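Local coordinates for Non-reducing end beta-L-arabinofuranosidase (Bacteroides thetaiotaomicron, PDB 5MQO), which probably hydrolyses glycosidic bonds of plant pectin as a family GH127 glycoside hydrolase, acting as an aceric acidase, at residues A111-Y114 with A115-D119; P459-T462 with L463-C467. All coordinates share one frame; numbering follows the deposited sequence.

Overall arrangement
Both contacts are local turns of helices in the GH127 catalytic region, interaction 1 at the C-terminal end of helix 102-117 and interaction 2 along helix 458-466. Their centres lie about 15 Å apart, and interaction 2 is the deeper, about 10 Å from the centre of the chain against about 21 Å for interaction 1. They meet directly where V113 CG2 packs 3.8 Å from C467 SG. E108 adds a second connection, since its backbone O is hydrogen-bonded to S112 OG and its carboxylate forms a salt bridge with R464. Helix 458-466 is in turn tied to helix 382-399 by the disulfide between C383 and C458, the latter directly before P459.

Interaction 1: residues A111-Y114 with A115-D119; sequences ASVY and AVNKD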
loop_
_atom_site.group_PDB
_atom_site.type_symbol
_atom_site.label_atom_id
_atom_site.label_comp_id
_atom_site.label_asym_id
_atom_site.label_seq_id
_atom_site.Cartn_x
_atom_site.Cartn_y
_atom_site.Cartn_z
ATOM N N ALA A 111 3.039 -2.989 -18.549
ATOM C CA ALA A 111 4.186 -3.906 -18.511
ATOM C C ALA A 111 4.133 -4.894 -17.378
ATOM O O ALA A 111 4.682 -5.977 -17.487
ATOM C CB ALA A 111 5.485 -3.123 -18.398
ATOM N N SER A 112 3.537 -4.487 -16.269
ATOM C CA SER A 112 3.517 -5.287 -15.061
ATOM C C SER A 112 2.536 -6.428 -15.194
ATOM O O SER A 112 2.790 -7.555 -14.744
ATOM C CB SER A 112 3.143 -4.384 -13.879
ATOM O OG SER A 112 4.144 -3.395 -13.673
ATOM N N VAL A 113 1.392 -6.082 -15.778
ATOM C CA VAL A 113 0.345 -7.008 -16.203
ATOM C C VAL A 113 0.849 -7.976 -17.267
ATOM O O VAL A 113 0.628 -9.176 -17.169
ATOM C CB VAL A 113 -0.853 -6.206 -16.756
ATOM C CG1 VAL A 113 -1.815 -7.075 -17.566
ATOM C CG2 VAL A 113 -1.583 -5.509 -15.610
ATOM N N TYR A 114 1.502 -7.440 -18.295
ATOM C CA TYR A 114 2.146 -8.247 -19.329
ATOM C C TYR A 114 3.103 -9.282 -18.758
ATOM O O TYR A 114 3.109 -10.415 -19.210
ATOM C CB TYR A 114 2.878 -7.358 -20.338
ATOM C CG TYR A 114 3.606 -8.118 -21.414
ATOM C CD1 TYR A 114 2.951 -8.527 -22.579
ATOM C CD2 TYR A 114 4.942 -8.451 -21.258
ATOM C CE1 TYR A 114 3.623 -9.253 -23.553
ATOM C CE2 TYR A 114 5.623 -9.165 -22.221
ATOM C CZ TYR A 114 4.972 -9.560 -23.370
ATOM O OH TYR A 114 5.685 -10.251 -24.323
ATOM N N ALA A 115 3.895 -8.924 -17.758
ATOM C CA ALA A 115 4.838 -9.887 -17.153
ATOM C C ALA A 115 4.158 -11.186 -16.689
ATOM O O ALA A 115 4.748 -12.271 -16.731
ATOM C CB ALA A 115 5.599 -9.240 -16.003
ATOM N N VAL A 116 2.909 -11.051 -16.269
ATOM C CA VAL A 116 2.080 -12.169 -15.814
ATOM C C VAL A 116 1.403 -12.932 -16.950
ATOM O O VAL A 116 1.279 -14.158 -16.858
ATOM C CB VAL A 116 0.993 -11.666 -14.798
ATOM C CG1 VAL A 116 -0.156 -12.651 -14.591
ATOM C CG2 VAL A 116 1.638 -11.366 -13.463
ATOM N N ASN A 117 0.903 -12.215 -17.962
ATOM C CA ASN A 117 -0.042 -12.809 -18.932
ATOM C C ASN A 117 0.422 -12.860 -20.395
ATOM O O ASN A 117 -0.200 -13.544 -21.199
ATOM C CB ASN A 117 -1.442 -12.166 -18.795
ATOM C CG ASN A 117 -1.545 -10.791 -19.437
ATOM O OD1 ASN A 117 -0.602 -10.275 -20.054
ATOM N ND2 ASN A 117 -2.717 -10.201 -19.322
ATOM N N LYS A 118 1.483 -12.127 -20.745
ATOM C CA LYS A 118 2.159 -12.246 -22.057
ATOM C C LYS A 118 1.237 -11.966 -23.247
ATOM O O LYS A 118 1.485 -12.462 -24.336
ATOM C CB LYS A 118 2.805 -13.642 -22.224
ATOM C CG LYS A 118 3.657 -14.121 -21.054
ATOM C CD LYS A 118 4.974 -13.351 -20.948
ATOM C CE LYS A 118 5.804 -13.865 -19.782
ATOM N NZ LYS A 118 7.206 -13.409 -19.850
ATOM N N ASP A 119 0.180 -11.180 -23.032
ATOM C CA ASP A 119 -0.741 -10.807 -24.091
ATOM C C ASP A 119 0.110 -10.100 -25.161
ATOM O O ASP A 119 0.707 -9.050 -24.879
ATOM C CB ASP A 119 -1.845 -9.881 -23.528
ATOM C CG ASP A 119 -2.956 -9.558 -24.546
ATOM O OD1 ASP A 119 -2.892 -10.037 -25.705
ATOM O OD2 ASP A 119 -3.906 -8.825 -24.184
#
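Y114 carries its CG opposite the backbone N (chi1 178°), which brings the ring alongside K118 and D119, while N117 has its CG between backbone N and carbonyl carbon (chi1 78°), folding the amide back over the last turn. The tyrosine ring then rests with one face against the backbone of K118, whose CA lies 4.0 Å from the ring centroid in a CH-pi contact, displaced toward the rim. D119 O comes instead to the ring edge, in its plane and 3.2 Å from Y114 CE1. The ring thus packs on the C-terminal end of helix 102-117, where K118 leaves helical geometry with positive phi; K118 N still bonds Y114 O at 2.8 Å. The chain turns at once into helix 120-136, giving a helical hairpin consistent with the six-hairpin clan to which the GH127 catalytic domain belongs. N117 OD1 accepts from D119 N over 3.2 Å in an Asx turn; the N-H points almost straight at the oxygen, yet the donor stands well above the amide plane. D119 is the N-cap of the next helix, its OD1 accepting from E121 N, and Y114 also packs on D123 and M126 there. On the N117 amide's other branch, ND2 lies 3.7 Å from V113 CG1, the two side chains crossing at a slant. V113 O accepts from N117 N at 3.2 Å, and N117 OD1 lies 3.3 Å from V113 O without a bond between the two acceptors.

Interaction 2: residues P459-T462 with L463-C467; sequences PPNT and LRTLC
R464 folds back along helix 458-466 onto N461, one turn earlier in this buried helix of the GH127 catalytic domain. Its CG sits between backbone N and carbonyl carbon (chi1 77°), and further bends at chi2 and chi3 bring NH1 to N461 OD1. The N-H is poorly aimed and the hydrogen bond weak; its 2.5 Å length between R464 NH1 and N461 OD1 is doubtful. The oxygen lies at the guanidinium edge, with the amide and guanidinium planes 80° apart. N461 meets it with CG trans to the backbone N (chi1 -176°), and its ND2 is hydrogen-bonded to Y302 OH, which helps fix the rotation of the amide. R464 NH2 forms a salt bridge with E108. An alanine here would probably leave the E108 carboxylate without its charged mate and take away the guanidinium that lies against the N461 amide. N461 O is gripped twice by T465, from opposite faces of its plane: by the backbone N at 3.0 Å and by OG1 at 3.1 Å. The carbonyl oxygens of P459 and P460 accept from L463 N and R464 N. On another side of the helix T462 and L466 run side by side, T462 CG2 touching L466 CD1 at 3.8 Å.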
loop_
_atom_site.group_PDB
_atom_site.type_symbol
_atom_site.label_atom_id
_atom_site.label_comp_id
_atom_site.label_asym_id
_atom_site.label_seq_id
_atom_site.Cartn_x
_atom_site.Cartn_y
_atom_site.Cartn_z
ATOM N N PRO A 459 -4.768 8.398 -9.370
ATOM C CA PRO A 459 -5.373 7.163 -9.915
ATOM C C PRO A 459 -4.423 6.299 -10.765
ATOM O O PRO A 459 -4.416 5.080 -10.599
ATOM C CB PRO A 459 -6.592 7.660 -10.718
ATOM C CG PRO A 459 -6.897 8.985 -10.149
ATOM C CD PRO A 459 -5.575 9.571 -9.733
ATOM N N PRO A 460 -3.601 6.918 -11.627
ATOM C CA PRO A 460 -2.577 6.118 -12.288
ATOM C C PRO A 460 -1.653 5.354 -11.333
ATOM O O PRO A 460 -1.364 4.182 -11.560
ATOM C CB PRO A 460 -1.804 7.157 -13.090
ATOM C CG PRO A 460 -2.826 8.192 -13.410
ATOM C CD PRO A 460 -3.645 8.288 -12.166
ATOM N N ASN A 461 -1.223 6.008 -10.265
ATOM C CA ASN A 461 -0.404 5.344 -9.269
ATOM C C ASN A 461 -1.239 4.259 -8.575
ATOM O O ASN A 461 -0.742 3.141 -8.321
ATOM C CB ASN A 461 0.202 6.373 -8.279
ATOM C CG ASN A 461 1.159 5.742 -7.266
ATOM O OD1 ASN A 461 1.596 4.611 -7.431
ATOM N ND2 ASN A 461 1.464 6.465 -6.200
ATOM N N THR A 462 -2.505 4.551 -8.289
ATOM C CA THR A 462 -3.352 3.544 -7.651
ATOM C C THR A 462 -3.446 2.287 -8.516
ATOM O O THR A 462 -3.189 1.193 -8.027
ATOM C CB THR A 462 -4.731 4.116 -7.321
ATOM O OG1 THR A 462 -4.543 5.177 -6.387
ATOM C CG2 THR A 462 -5.633 3.092 -6.707
ATOM N N LEU A 463 -3.775 2.462 -9.797
ATOM C CA LEU A 463 -3.978 1.348 -10.722
ATOM C C LEU A 463 -2.687 0.549 -10.983
ATOM O O LEU A 463 -2.685 -0.672 -10.911
ATOM C CB LEU A 463 -4.594 1.838 -12.046
ATOM C CG LEU A 463 -4.897 0.762 -13.119
ATOM C CD1 LEU A 463 -5.730 -0.391 -12.583
ATOM C CD2 LEU A 463 -5.575 1.359 -14.351
ATOM N N ARG A 464 -1.587 1.214 -11.258
ATOM C CA ARG A 464 -0.349 0.471 -11.438
ATOM C C ARG A 464 0.062 -0.279 -10.171
ATOM O O ARG A 464 0.634 -1.359 -10.257
ATOM C CB ARG A 464 0.782 1.371 -11.941
ATOM C CG ARG A 464 1.410 2.263 -10.902
ATOM C CD ARG A 464 2.617 1.637 -10.196
ATOM N NE ARG A 464 3.825 2.382 -10.513
ATOM C CZ ARG A 464 4.101 3.617 -10.078
ATOM N NH1 ARG A 464 3.280 4.272 -9.272
ATOM N NH2 ARG A 464 5.227 4.210 -10.462
ATOM N N THR A 465 -0.235 0.281 -9.003
ATOM C CA THR A 465 0.135 -0.392 -7.765
ATOM C C THR A 465 -0.709 -1.653 -7.638
ATOM O O THR A 465 -0.167 -2.758 -7.487
ATOM C CB THR A 465 -0.010 0.516 -6.540
ATOM O OG1 THR A 465 1.076 1.448 -6.514
ATOM C CG2 THR A 465 0.045 -0.289 -5.268
ATOM N N LEU A 466 -2.020 -1.494 -7.756
ATOM C CA LEU A 466 -2.919 -2.642 -7.709
ATOM C C LEU A 466 -2.605 -3.664 -8.800
ATOM O O LEU A 466 -2.658 -4.846 -8.520
ATOM C CB LEU A 466 -4.389 -2.231 -7.749
ATOM C CG LEU A 466 -4.856 -1.411 -6.544
ATOM C CD1 LEU A 466 -6.109 -0.626 -6.880
ATOM C CD2 LEU A 466 -5.099 -2.302 -5.350
ATOM N N CYS A 467 -2.241 -3.220 -10.010
ATOM C CA CYS A 467 -1.779 -4.138 -11.082
ATOM C C CYS A 467 -0.494 -4.928 -10.741
ATOM O O CYS A 467 -0.124 -5.831 -11.482
ATOM C CB CYS A 467 -1.544 -3.389 -12.406
ATOM S SG CYS A 467 -3.030 -2.881 -13.297
#